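Local coordinates for protein SAM-dependent methyltransferase (Streptococcus pneumoniae, PDB 3KR9) that probably transfers a methyl group from S-adenosylmethionine to N1 of adenine 22 in tRNA, using a class I Rossmann-like methyltransferase fold, at residues Ser11-Gly16 / Gly37-Ala42; Asn74-Phe79 / Gly107-Val112; His133-Val138 / Leu153-Gly158; Phe149-Val154 / Gln183-Glu188. All coordinates share one frame; numbering follows the deposited sequence.

Contact 1: Ser11-Gly16 / Gly37-Ala42; sequences SFVSQG and GQIKSA
Gln38 reaches Val13 with its amide end, NE2 donating to Val13 O at 2.8 Å. This is a loop-to-loop contact at one end of the Rossmann-like sheet: 11-16 leads from helix 4-10 into strand 17-22, and 37-42 leads from helix 28-35 into strand 39-46. The Gln38 amide lies nearly flat with its acceptor, Val13 O sitting 10° out of the amide plane, and the donor falls on a lone pair of that carbonyl. CG anti to the backbone N (chi1 179°) and an extended chain beyond it carry the amide across. The same NE2 bonds to Ala10 O and OE1 to Arg36, which fixes the rotation of the amide. Gln15 answers in the other direction: the bend at chi2 (71°) turns CD back toward 37-42, and NE2 then donates to Gly37 O at 2.9 Å, Gly37 being the positive-phi residue of the Schellman motif that closes the helix. A backbone bond joins the segments too: Gly16 N donates to Gln38 O at 2.8 Å, and Gln15 CA adds a CA-H...O contact to that oxygen at 3.4 Å. The apolar part is buried: the side chains of Val13 and Ile39 cross obliquely, Val13 CG1 meeting Ile39 CG2 at 3.6 Å.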
loop_
_atom_site.group_PDB
_atom_site.type_symbol
_atom_site.label_atom_id
_atom_site.label_comp_id
_atom_site.label_asym_id
_atom_site.label_seq_id
_atom_site.Cartn_x
_atom_site.Cartn_y
_atom_site.Cartn_z
ATOM N N SER A 11 0.616 12.217 0.531
ATOM C CA SER A 11 1.784 13.127 0.584
ATOM C C SER A 11 2.860 12.652 -0.394
ATOM O O SER A 11 3.808 13.414 -0.721
ATOM C CB SER A 11 2.354 13.198 1.966
ATOM O OG SER A 11 2.895 11.947 2.346
ATOM N N PHE A 12 2.712 11.410 -0.865
ATOM C CA PHE A 12 3.611 10.909 -1.857
ATOM C C PHE A 12 3.115 11.145 -3.259
ATOM O O PHE A 12 3.844 10.875 -4.208
ATOM C CB PHE A 12 3.944 9.456 -1.620
ATOM C CG PHE A 12 4.760 9.203 -0.372
ATOM C CD1 PHE A 12 6.126 9.541 -0.328
ATOM C CD2 PHE A 12 4.172 8.598 0.740
ATOM C CE1 PHE A 12 6.879 9.269 0.803
ATOM C CE2 PHE A 12 4.917 8.317 1.875
ATOM C CZ PHE A 12 6.272 8.651 1.907
ATOM N N VAL A 13 1.935 11.736 -3.416
ATOM C CA VAL A 13 1.423 11.935 -4.777
ATOM C C VAL A 13 1.999 13.160 -5.398
ATOM O O VAL A 13 1.658 14.270 -4.980
ATOM C CB VAL A 13 -0.129 11.995 -4.843
ATOM C CG1 VAL A 13 -0.628 12.233 -6.296
ATOM C CG2 VAL A 13 -0.693 10.739 -4.252
ATOM N N SER A 14 2.834 12.945 -6.421
ATOM C CA SER A 14 3.668 14.009 -6.969
ATOM C C SER A 14 2.804 15.120 -7.517
ATOM O O SER A 14 1.752 14.876 -8.173
ATOM C CB SER A 14 4.627 13.466 -8.066
ATOM O OG SER A 14 5.353 12.389 -7.507
ATOM N N GLN A 15 3.272 16.331 -7.235
ATOM C CA GLN A 15 2.617 17.578 -7.615
ATOM C C GLN A 15 2.433 17.554 -9.095
ATOM O O GLN A 15 3.360 17.195 -9.817
ATOM C CB GLN A 15 3.515 18.797 -7.216
ATOM C CG GLN A 15 2.975 20.131 -7.736
ATOM C CD GLN A 15 1.730 20.554 -6.992
ATOM O OE1 GLN A 15 1.651 20.378 -5.782
ATOM N NE2 GLN A 15 0.736 21.084 -7.711
ATOM N N GLY A 16 1.258 17.927 -9.581
ATOM C CA GLY A 16 0.999 17.875 -11.031
ATOM C C GLY A 16 0.609 16.496 -11.585
ATOM O O GLY A 16 0.341 16.379 -12.754
ATOM N N GLY A 37 -5.174 21.554 -5.386
ATOM C CA GLY A 37 -4.331 22.002 -6.494
ATOM C C GLY A 37 -3.130 21.100 -6.592
ATOM O O GLY A 37 -2.121 21.455 -7.221
ATOM N N GLN A 38 -3.219 19.913 -5.995
ATOM C CA GLN A 38 -2.038 19.026 -5.929
ATOM C C GLN A 38 -1.865 18.159 -7.189
ATOM O O GLN A 38 -0.746 17.816 -7.600
ATOM C CB GLN A 38 -2.042 18.197 -4.620
ATOM C CG GLN A 38 -0.860 17.242 -4.528
ATOM C CD GLN A 38 -0.694 16.661 -3.161
ATOM O OE1 GLN A 38 -1.212 17.196 -2.149
ATOM N NE2 GLN A 38 -0.012 15.536 -3.096
ATOM N N ILE A 39 -2.955 17.819 -7.856
ATOM C CA ILE A 39 -2.822 16.991 -9.065
ATOM C C ILE A 39 -3.657 17.644 -10.140
ATOM O O ILE A 39 -4.483 18.466 -9.811
ATOM C CB ILE A 39 -3.242 15.562 -8.769
ATOM C CG1 ILE A 39 -4.793 15.457 -8.670
ATOM C CG2 ILE A 39 -2.491 15.097 -7.491
ATOM C CD1 ILE A 39 -5.329 14.059 -8.268
ATOM N N LYS A 40 -3.455 17.313 -11.401
ATOM C CA LYS A 40 -4.228 17.918 -12.477
ATOM C C LYS A 40 -5.597 17.257 -12.649
ATOM O O LYS A 40 -6.565 17.887 -13.101
ATOM C CB LYS A 40 -3.476 17.761 -13.792
ATOM C CG LYS A 40 -4.196 18.342 -14.996
ATOM C CD LYS A 40 -4.671 19.779 -14.767
ATOM C CE LYS A 40 -5.695 20.238 -15.823
ATOM N NZ LYS A 40 -7.087 19.728 -15.482
ATOM N N SER A 41 -5.666 15.980 -12.337
ATOM C CA SER A 41 -6.866 15.216 -12.633
ATOM C C SER A 41 -6.664 13.793 -12.177
ATOM O O SER A 41 -5.561 13.395 -11.837
ATOM C CB SER A 41 -7.182 15.230 -14.105
ATOM O OG SER A 41 -6.125 14.615 -14.838
ATOM N N ALA A 42 -7.739 13.017 -12.194
ATOM C CA ALA A 42 -7.684 11.687 -11.644
ATOM C C ALA A 42 -8.745 10.783 -12.275
ATOM O O ALA A 42 -9.654 11.237 -12.998
ATOM C CB ALA A 42 -7.809 11.724 -10.116
#

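Contact 2: Asn74-Phe79 / Gly107-Val112; sequences NGLAAF and GKLANV
Lys108 reaches across with an extended chain and puts NZ on two backbone carbonyls, Phe79 O at 2.7 Å and Leu76 O at 2.9 Å. The two bonds differ in geometry: the C=O...N angle at Phe79 O is 169°, close to linear, whereas at Leu76 O the amine stands above the carbonyl plane. The lysine methylenes slide past the Phe79 ring in the opposite direction, CB 3.6 Å from Phe79 CZ and CD 3.8 Å from Phe79 CE2. Farther out, Leu76 and Leu109 cross at about a right angle, Leu76 CD1 3.6 Å from Leu109 CD2, and Val112 CG2 approaches Phe79 CE1 at 4.1 Å.

Short local turns position this shell. The 3-10 segment 76-78 lets Phe79 N donate to Leu76 O from the face opposite Lys108 NZ, and a type I turn, closed by Val112 N to Leu109 O, has Leu109 and Val112 at its two ends. Behind them, Leu20 of strand 17-22 packs on Leu76 and Phe79, while Ile88 of strand 87-93 touches Phe79, Leu109 and Val112. The loops after strand 68-72 and before strand 114-119 are thus joined by an ammonium group gripping main-chain oxygens, and its positive charge probably polarises both carbonyls.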
loop_
_atom_site.group_PDB
_atom_site.type_symbol
_atom_site.label_atom_id
_atom_site.label_comp_id
_atom_site.label_asym_id
_atom_site.label_seq_id
_atom_site.Cartn_x
_atom_site.Cartn_y
_atom_site.Cartn_z
ATOM N N ASN A 74 -12.292 -3.677 -12.847
ATOM C CA ASN A 74 -11.502 -4.297 -11.794
ATOM C C ASN A 74 -10.023 -3.917 -11.888
ATOM O O ASN A 74 -9.372 -4.143 -12.922
ATOM C CB ASN A 74 -11.612 -5.784 -11.903
ATOM C CG ASN A 74 -10.916 -6.488 -10.771
ATOM O OD1 ASN A 74 -11.108 -6.173 -9.570
ATOM N ND2 ASN A 74 -10.125 -7.465 -11.125
ATOM N N GLY A 75 -9.507 -3.384 -10.790
ATOM C CA GLY A 75 -8.082 -3.072 -10.661
ATOM C C GLY A 75 -7.586 -2.210 -11.784
ATOM O O GLY A 75 -8.129 -1.146 -12.030
ATOM N N LEU A 76 -6.525 -2.657 -12.464
ATOM C CA LEU A 76 -5.890 -1.830 -13.505
ATOM C C LEU A 76 -6.672 -1.769 -14.814
ATOM O O LEU A 76 -6.334 -1.000 -15.718
ATOM C CB LEU A 76 -4.447 -2.274 -13.738
ATOM C CG LEU A 76 -3.518 -2.145 -12.521
ATOM C CD1 LEU A 76 -2.023 -2.437 -12.946
ATOM C CD2 LEU A 76 -3.640 -0.759 -11.790
ATOM N N ALA A 77 -7.726 -2.579 -14.945
ATOM C CA ALA A 77 -8.677 -2.354 -16.077
ATOM C C ALA A 77 -9.266 -0.916 -16.127
ATOM O O ALA A 77 -9.830 -0.512 -17.121
ATOM C CB ALA A 77 -9.830 -3.385 -16.044
ATOM N N ALA A 78 -9.152 -0.165 -15.033
ATOM C CA ALA A 78 -9.636 1.222 -14.947
ATOM C C ALA A 78 -8.863 2.246 -15.756
ATOM O O ALA A 78 -9.276 3.405 -15.839
ATOM C CB ALA A 78 -9.632 1.660 -13.461
ATOM N N PHE A 79 -7.717 1.854 -16.324
ATOM C CA PHE A 79 -7.002 2.785 -17.154
ATOM C C PHE A 79 -6.305 2.148 -18.341
ATOM O O PHE A 79 -6.259 0.904 -18.470
ATOM C CB PHE A 79 -6.009 3.627 -16.329
ATOM C CG PHE A 79 -4.633 2.975 -16.134
ATOM C CD1 PHE A 79 -3.470 3.662 -16.512
ATOM C CD2 PHE A 79 -4.506 1.700 -15.562
ATOM C CE1 PHE A 79 -2.219 3.116 -16.321
ATOM C CE2 PHE A 79 -3.217 1.146 -15.351
ATOM C CZ PHE A 79 -2.077 1.863 -15.731
ATOM N N GLY A 107 1.376 -5.138 -17.864
ATOM C CA GLY A 107 1.686 -4.539 -19.155
ATOM C C GLY A 107 1.445 -3.039 -19.320
ATOM O O GLY A 107 1.884 -2.480 -20.319
ATOM N N LYS A 108 0.762 -2.374 -18.377
ATOM C CA LYS A 108 0.431 -0.908 -18.497
ATOM C C LYS A 108 1.236 -0.014 -17.581
ATOM O O LYS A 108 1.100 1.200 -17.586
ATOM C CB LYS A 108 -1.036 -0.651 -18.117
ATOM C CG LYS A 108 -2.074 -1.434 -18.938
ATOM C CD LYS A 108 -3.468 -1.251 -18.309
ATOM C CE LYS A 108 -4.504 -1.911 -19.125
ATOM N NZ LYS A 108 -5.762 -1.765 -18.441
ATOM N N LEU A 109 2.072 -0.615 -16.781
ATOM C CA LEU A 109 2.725 0.090 -15.716
ATOM C C LEU A 109 4.037 0.760 -16.157
ATOM O O LEU A 109 4.542 1.614 -15.437
ATOM C CB LEU A 109 3.011 -0.884 -14.597
ATOM C CG LEU A 109 1.819 -1.484 -13.880
ATOM C CD1 LEU A 109 2.322 -2.431 -12.775
ATOM C CD2 LEU A 109 0.932 -0.358 -13.290
ATOM N N ALA A 110 4.593 0.381 -17.320
ATOM C CA ALA A 110 5.924 0.912 -17.687
ATOM C C ALA A 110 5.946 2.467 -17.717
ATOM O O ALA A 110 6.938 3.084 -17.341
ATOM C CB ALA A 110 6.394 0.341 -19.028
ATOM N N ASN A 111 4.854 3.106 -18.138
ATOM C CA ASN A 111 4.883 4.551 -18.278
ATOM C C ASN A 111 4.304 5.289 -17.026
ATOM O O ASN A 111 4.056 6.502 -17.036
ATOM C CB ASN A 111 4.159 4.955 -19.570
ATOM C CG ASN A 111 4.678 6.238 -20.157
ATOM O OD1 ASN A 111 5.800 6.678 -19.878
ATOM N ND2 ASN A 111 3.851 6.871 -20.977
ATOM N N VAL A 112 4.118 4.562 -15.936
ATOM C CA VAL A 112 3.679 5.181 -14.674
ATOM C C VAL A 112 4.920 5.485 -13.879
ATOM O O VAL A 112 5.756 4.615 -13.791
ATOM C CB VAL A 112 2.709 4.205 -13.920
ATOM C CG1 VAL A 112 2.304 4.747 -12.543
ATOM C CG2 VAL A 112 1.449 3.958 -14.793
#

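Contact 3: His133-Val138 / Leu153-Gly158; sequences HGFQIV and LVVEAG
Gln136 and Glu156 form a hydrogen-bonded pair of the antiparallel ladder between strands 135-145 and 148-157, the two arms of a beta hairpin. Gln136 N donates to Glu156 O at 2.8 Å and Glu156 N returns the bond to Gln136 O at 3.0 Å. Ile137 with Val155 is the neighbouring non-hydrogen-bonded pair. Val138 N to Val154 O continues the ladder, and Gly158 N to Gly134 O ends it, with the donor above the carbonyl plane. Between these rungs lie CA-H...O contacts, such as Val155 CA to Gln136 O at 3.2 Å. The Gln136 amide adds a weak bond from NE2 to Ala157 O.

Among the apolar contacts, Phe135 and Val155 cross at about a right angle, CB against CG1 at 3.3 Å, a tight approach, and Val138 CG2 touches Val154 CG1 at 3.8 Å. Val138 CG1 lies 3.8 Å from Glu156 OE1, a methyl beside a charged group. The other carboxylate oxygen, OE2, is taken by a salt bridge to Arg114.

Strand 148-157 is flanked on its other side by strand 114-119, to which Val155 is bonded through Leu115. Helix 123-132 packs on the face bearing Ile137 and Val155, with Leu130 touching Phe135 and Val155 and Arg127 touching Ile137.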
loop_
_atom_site.group_PDB
_atom_site.type_symbol
_atom_site.label_atom_id
_atom_site.label_comp_id
_atom_site.label_asym_id
_atom_site.label_seq_id
_atom_site.Cartn_x
_atom_site.Cartn_y
_atom_site.Cartn_z
ATOM N N HIS A 133 9.444 -8.165 -10.188
ATOM C CA HIS A 133 8.776 -7.651 -11.401
ATOM C C HIS A 133 9.332 -6.327 -11.777
ATOM O O HIS A 133 8.681 -5.542 -12.440
ATOM C CB HIS A 133 7.237 -7.583 -11.236
ATOM C CG HIS A 133 6.615 -8.936 -11.150
ATOM N ND1 HIS A 133 6.057 -9.578 -12.244
ATOM C CD2 HIS A 133 6.541 -9.813 -10.117
ATOM C CE1 HIS A 133 5.649 -10.783 -11.881
ATOM N NE2 HIS A 133 5.933 -10.955 -10.603
ATOM N N GLY A 134 10.553 -6.078 -11.345
ATOM C CA GLY A 134 11.267 -4.930 -11.858
ATOM C C GLY A 134 10.894 -3.598 -11.173
ATOM O O GLY A 134 10.985 -2.540 -11.815
ATOM N N PHE A 135 10.504 -3.642 -9.900
ATOM C CA PHE A 135 10.193 -2.411 -9.134
ATOM C C PHE A 135 11.114 -2.244 -7.947
ATOM O O PHE A 135 11.517 -3.245 -7.327
ATOM C CB PHE A 135 8.683 -2.434 -8.655
ATOM C CG PHE A 135 7.733 -2.358 -9.767
ATOM C CD1 PHE A 135 7.556 -1.152 -10.448
ATOM C CD2 PHE A 135 7.022 -3.517 -10.202
ATOM C CE1 PHE A 135 6.673 -1.064 -11.514
ATOM C CE2 PHE A 135 6.153 -3.445 -11.269
ATOM C CZ PHE A 135 5.964 -2.244 -11.958
ATOM N N GLN A 136 11.409 -0.993 -7.577
ATOM C CA GLN A 136 12.208 -0.722 -6.374
ATOM C C GLN A 136 11.416 0.160 -5.402
ATOM O O GLN A 136 10.696 1.042 -5.808
ATOM C CB GLN A 136 13.562 -0.017 -6.710
ATOM C CG GLN A 136 13.415 1.246 -7.573
ATOM C CD GLN A 136 14.741 2.026 -7.789
ATOM O OE1 GLN A 136 15.683 1.863 -7.041
ATOM N NE2 GLN A 136 14.769 2.893 -8.799
ATOM N N ILE A 137 11.606 -0.069 -4.118
ATOM C CA ILE A 137 10.996 0.751 -3.113
ATOM C C ILE A 137 11.895 1.949 -3.001
ATOM O O ILE A 137 13.142 1.799 -2.984
ATOM C CB ILE A 137 10.855 -0.045 -1.808
ATOM C CG1 ILE A 137 9.819 -1.195 -2.038
ATOM C CG2 ILE A 137 10.421 0.850 -0.636
ATOM C CD1 ILE A 137 9.890 -2.294 -0.933
ATOM N N VAL A 138 11.292 3.129 -2.994
ATOM C CA VAL A 138 12.072 4.384 -2.842
ATOM C C VAL A 138 11.676 5.163 -1.582
ATOM O O VAL A 138 12.303 6.191 -1.252
ATOM C CB VAL A 138 11.902 5.340 -4.052
ATOM C CG1 VAL A 138 12.363 4.685 -5.385
ATOM C CG2 VAL A 138 10.474 5.912 -4.098
ATOM N N LEU A 153 4.099 1.751 0.986
ATOM C CA LEU A 153 5.283 1.514 0.197
ATOM C C LEU A 153 5.216 2.385 -1.039
ATOM O O LEU A 153 4.187 2.394 -1.736
ATOM C CB LEU A 153 5.349 0.063 -0.264
ATOM C CG LEU A 153 5.778 -1.005 0.726
ATOM C CD1 LEU A 153 5.106 -0.866 2.100
ATOM C CD2 LEU A 153 5.476 -2.396 0.072
ATOM N N VAL A 154 6.304 3.118 -1.308
ATOM C CA VAL A 154 6.364 3.955 -2.518
ATOM C C VAL A 154 7.351 3.281 -3.474
ATOM O O VAL A 154 8.419 2.885 -3.063
ATOM C CB VAL A 154 6.886 5.382 -2.237
ATOM C CG1 VAL A 154 6.706 6.265 -3.515
ATOM C CG2 VAL A 154 6.177 6.059 -0.992
ATOM N N VAL A 155 7.013 3.182 -4.752
ATOM C CA VAL A 155 7.691 2.257 -5.620
ATOM C C VAL A 155 7.843 2.932 -6.935
ATOM O O VAL A 155 6.934 3.679 -7.380
ATOM C CB VAL A 155 6.803 0.975 -5.837
ATOM C CG1 VAL A 155 7.470 0.029 -6.842
ATOM C CG2 VAL A 155 6.510 0.297 -4.471
ATOM N N GLU A 156 8.997 2.720 -7.564
ATOM C CA GLU A 156 9.177 3.222 -8.916
ATOM C C GLU A 156 9.913 2.116 -9.671
ATOM O O GLU A 156 10.366 1.172 -9.047
ATOM C CB GLU A 156 9.981 4.544 -8.875
ATOM C CG GLU A 156 9.241 5.577 -7.996
ATOM C CD GLU A 156 9.945 6.934 -7.893
ATOM O OE1 GLU A 156 11.168 7.008 -8.114
ATOM O OE2 GLU A 156 9.259 7.933 -7.610
ATOM N N ALA A 157 9.995 2.223 -10.982
ATOM C CA ALA A 157 10.614 1.183 -11.826
ATOM C C ALA A 157 12.077 1.088 -11.511
ATOM O O ALA A 157 12.742 2.131 -11.418
ATOM C CB ALA A 157 10.423 1.560 -13.348
ATOM N N GLY A 158 12.607 -0.127 -11.357
ATOM C CA GLY A 158 14.067 -0.271 -11.200
ATOM C C GLY A 158 14.380 -1.491 -10.387
ATOM O O GLY A 158 13.480 -2.095 -9.847
#

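Contact 4: Phe149-Val154 / Gln183-Glu188; sequences FYEILV and QKWQKE
Gln183 begins the contact, its CB 3.9 Å from CZ of the Phe149 ring, with the two side chains crossing at about a right angle. The motif is a helix packed against a strand: helix 179-198, in the C-terminal helical part of the chain, meets strand 148-157 near the turn of the beta hairpin, with local axes 10.1 Å apart and 125° between their directions.

Lys184 comes next and carries most of the contact. Its CB lies over the face of the Phe149 ring, 3.8 Å from the centroid and 19° off the normal, a CH-pi arrangement, and its CA also sits above the ring centre. CG anti to the backbone N (chi1 173°) starts an extended chain that runs roughly antiparallel to the Phe149 side chain and delivers NZ to Glu151 OE2 at 2.7 Å, a salt bridge. NZ comes to OE2 from above the carboxylate plane. NZ has a second acidic partner in Glu123, and Arg127 pairs with Glu151 OE1, so two acids and two bases alternate in a charge network that should favour the ionised forms. A water also accepts from Lys184 NZ.

Trp185 adds an indirect link. Its ring has Lys184 CE over one face, offset toward the rim, and Phe169 meets it edge-to-face. A water at the ring edge accepts from Trp185 NE1 at 2.8 Å and lies 2.6 Å from Glu151 OE2. Farther along, Lys187 CD stands at the edge of the Phe149 ring, 4.4 Å from Phe149 CE2.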
loop_
_atom_site.group_PDB
_atom_site.type_symbol
_atom_site.label_atom_id
_atom_site.label_comp_id
_atom_site.label_asym_id
_atom_site.label_seq_id
_atom_site.Cartn_x
_atom_site.Cartn_y
_atom_site.Cartn_z
ATOM N N PHE A 149 -1.974 -0.806 12.791
ATOM C CA PHE A 149 -0.743 -0.321 12.130
ATOM C C PHE A 149 -0.810 -0.532 10.625
ATOM O O PHE A 149 -1.165 -1.626 10.157
ATOM C CB PHE A 149 0.459 -1.081 12.664
ATOM C CG PHE A 149 0.592 -0.977 14.138
ATOM C CD1 PHE A 149 1.009 0.222 14.732
ATOM C CD2 PHE A 149 0.257 -2.040 14.936
ATOM C CE1 PHE A 149 1.084 0.326 16.116
ATOM C CE2 PHE A 149 0.309 -1.939 16.325
ATOM C CZ PHE A 149 0.739 -0.745 16.916
ATOM N N TYR A 150 -0.434 0.477 9.877
ATOM C CA TYR A 150 -0.525 0.433 8.410
ATOM C C TYR A 150 0.805 0.866 7.770
ATOM O O TYR A 150 1.316 1.980 8.060
ATOM C CB TYR A 150 -1.646 1.378 7.919
ATOM C CG TYR A 150 -2.998 0.977 8.464
ATOM C CD1 TYR A 150 -3.743 -0.024 7.847
ATOM C CD2 TYR A 150 -3.511 1.558 9.627
ATOM C CE1 TYR A 150 -4.965 -0.426 8.347
ATOM C CE2 TYR A 150 -4.746 1.152 10.141
ATOM C CZ TYR A 150 -5.463 0.175 9.488
ATOM O OH TYR A 150 -6.673 -0.230 9.986
ATOM N N GLU A 151 1.345 0.029 6.890
ATOM C CA GLU A 151 2.573 0.406 6.136
ATOM C C GLU A 151 2.156 0.990 4.787
ATOM O O GLU A 151 1.103 0.600 4.244
ATOM C CB GLU A 151 3.448 -0.836 5.917
ATOM C CG GLU A 151 3.921 -1.453 7.240
ATOM C CD GLU A 151 4.900 -2.568 7.020
ATOM O OE1 GLU A 151 5.357 -2.694 5.880
ATOM O OE2 GLU A 151 5.201 -3.336 7.960
ATOM N N ILE A 152 2.938 1.949 4.299
ATOM C CA ILE A 152 2.793 2.550 2.952
ATOM C C ILE A 152 4.141 2.351 2.191
ATOM O O ILE A 152 5.207 2.750 2.696
ATOM C CB ILE A 152 2.494 4.090 3.055
ATOM C CG1 ILE A 152 1.139 4.336 3.761
ATOM C CG2 ILE A 152 2.578 4.795 1.669
ATOM C CD1 ILE A 152 0.970 5.773 4.217
ATOM N N LEU A 153 4.099 1.751 0.986
ATOM C CA LEU A 153 5.283 1.514 0.197
ATOM C C LEU A 153 5.216 2.385 -1.039
ATOM O O LEU A 153 4.187 2.394 -1.736
ATOM C CB LEU A 153 5.349 0.063 -0.264
ATOM C CG LEU A 153 5.778 -1.005 0.726
ATOM C CD1 LEU A 153 5.106 -0.866 2.100
ATOM C CD2 LEU A 153 5.476 -2.396 0.072
ATOM N N VAL A 154 6.304 3.118 -1.308
ATOM C CA VAL A 154 6.364 3.955 -2.518
ATOM C C VAL A 154 7.351 3.281 -3.474
ATOM O O VAL A 154 8.419 2.885 -3.063
ATOM C CB VAL A 154 6.886 5.382 -2.237
ATOM C CG1 VAL A 154 6.706 6.265 -3.515
ATOM C CG2 VAL A 154 6.177 6.059 -0.992
ATOM N N GLN A 183 6.193 -0.098 18.232
ATOM C CA GLN A 183 4.937 -0.588 18.777
ATOM C C GLN A 183 4.402 -1.732 17.946
ATOM O O GLN A 183 3.989 -2.761 18.484
ATOM C CB GLN A 183 3.888 0.542 18.849
ATOM C CG GLN A 183 4.348 1.756 19.656
ATOM C CD GLN A 183 3.606 3.032 19.255
ATOM O OE1 GLN A 183 2.407 2.985 18.940
ATOM N NE2 GLN A 183 4.321 4.185 19.246
ATOM N N LYS A 184 4.423 -1.588 16.618
ATOM C CA LYS A 184 3.934 -2.681 15.785
ATOM C C LYS A 184 4.674 -3.968 16.053
ATOM O O LYS A 184 4.046 -4.987 16.302
ATOM C CB LYS A 184 3.954 -2.363 14.276
ATOM C CG LYS A 184 3.596 -3.617 13.436
ATOM C CD LYS A 184 3.594 -3.373 11.884
ATOM C CE LYS A 184 3.566 -4.759 11.101
ATOM N NZ LYS A 184 3.387 -4.493 9.618
ATOM N N TRP A 185 6.006 -3.939 16.035
ATOM C CA TRP A 185 6.768 -5.209 16.078
ATOM C C TRP A 185 6.903 -5.825 17.491
ATOM O O TRP A 185 6.858 -7.044 17.672
ATOM C CB TRP A 185 8.115 -5.053 15.336
ATOM C CG TRP A 185 7.866 -5.024 13.847
ATOM C CD1 TRP A 185 7.905 -3.933 13.003
ATOM C CD2 TRP A 185 7.425 -6.130 13.041
ATOM N NE1 TRP A 185 7.563 -4.317 11.720
ATOM C CE2 TRP A 185 7.235 -5.645 11.720
ATOM C CE3 TRP A 185 7.166 -7.471 13.307
ATOM C CZ2 TRP A 185 6.832 -6.463 10.687
ATOM C CZ3 TRP A 185 6.755 -8.264 12.280
ATOM C CH2 TRP A 185 6.595 -7.756 10.993
ATOM N N GLN A 186 7.000 -4.947 18.481
ATOM C CA GLN A 186 6.927 -5.326 19.881
ATOM C C GLN A 186 5.620 -6.047 20.146
ATOM O O GLN A 186 5.593 -7.067 20.815
ATOM C CB GLN A 186 6.998 -4.058 20.740
ATOM C CG GLN A 186 7.862 -4.154 21.982
ATOM C CD GLN A 186 9.275 -3.626 21.749
ATOM O OE1 GLN A 186 9.755 -2.701 22.442
ATOM N NE2 GLN A 186 9.950 -4.199 20.755
ATOM N N LYS A 187 4.520 -5.529 19.615
ATOM C CA LYS A 187 3.235 -6.172 19.849
ATOM C C LYS A 187 3.228 -7.521 19.118
ATOM O O LYS A 187 2.760 -8.548 19.640
ATOM C CB LYS A 187 2.057 -5.255 19.432
ATOM C CG LYS A 187 0.758 -5.482 20.230
ATOM C CD LYS A 187 -0.452 -4.767 19.593
ATOM C CE LYS A 187 -1.800 -5.226 20.212
ATOM N NZ LYS A 187 -2.130 -4.489 21.496
ATOM N N GLU A 188 3.820 -7.545 17.928
ATOM C CA GLU A 188 3.897 -8.809 17.212
ATOM C C GLU A 188 4.809 -9.820 17.922
ATOM O O GLU A 188 4.528 -11.013 17.917
ATOM C CB GLU A 188 4.325 -8.608 15.759
ATOM C CG GLU A 188 4.290 -9.892 14.973
ATOM C CD GLU A 188 2.877 -10.485 14.812
ATOM O OE1 GLU A 188 1.895 -9.723 14.828
ATOM O OE2 GLU A 188 2.765 -11.723 14.643
HETATM O O HOH W 1 1.351 -2.750 9.503
HETATM O O HOH W 2 7.527 -3.139 9.158
#

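Overall arrangement
From the N terminus, contact 1 closes a loop around strand 17-22 and helix 28-35, joining the approaches to two neighbouring parallel strands. Contact 2 closes the stretch holding strand 87-93 and helix 95-104, and contact 3 pairs the arms of the 135-157 hairpin; these three follow one another in series. Contact 4 begins on the strand where contact 3 ends, sharing Leu153 and Val154, and runs on to helix 179-198. None lies within another. The contacts also meet in space: Phe12 packs on Val154, linking contact 1 to contacts 3 and 4, and Leu109 of contact 2 packs on Phe135 of contact 3. Contacts 2 and 4 lie on opposite sides of the chain's centre.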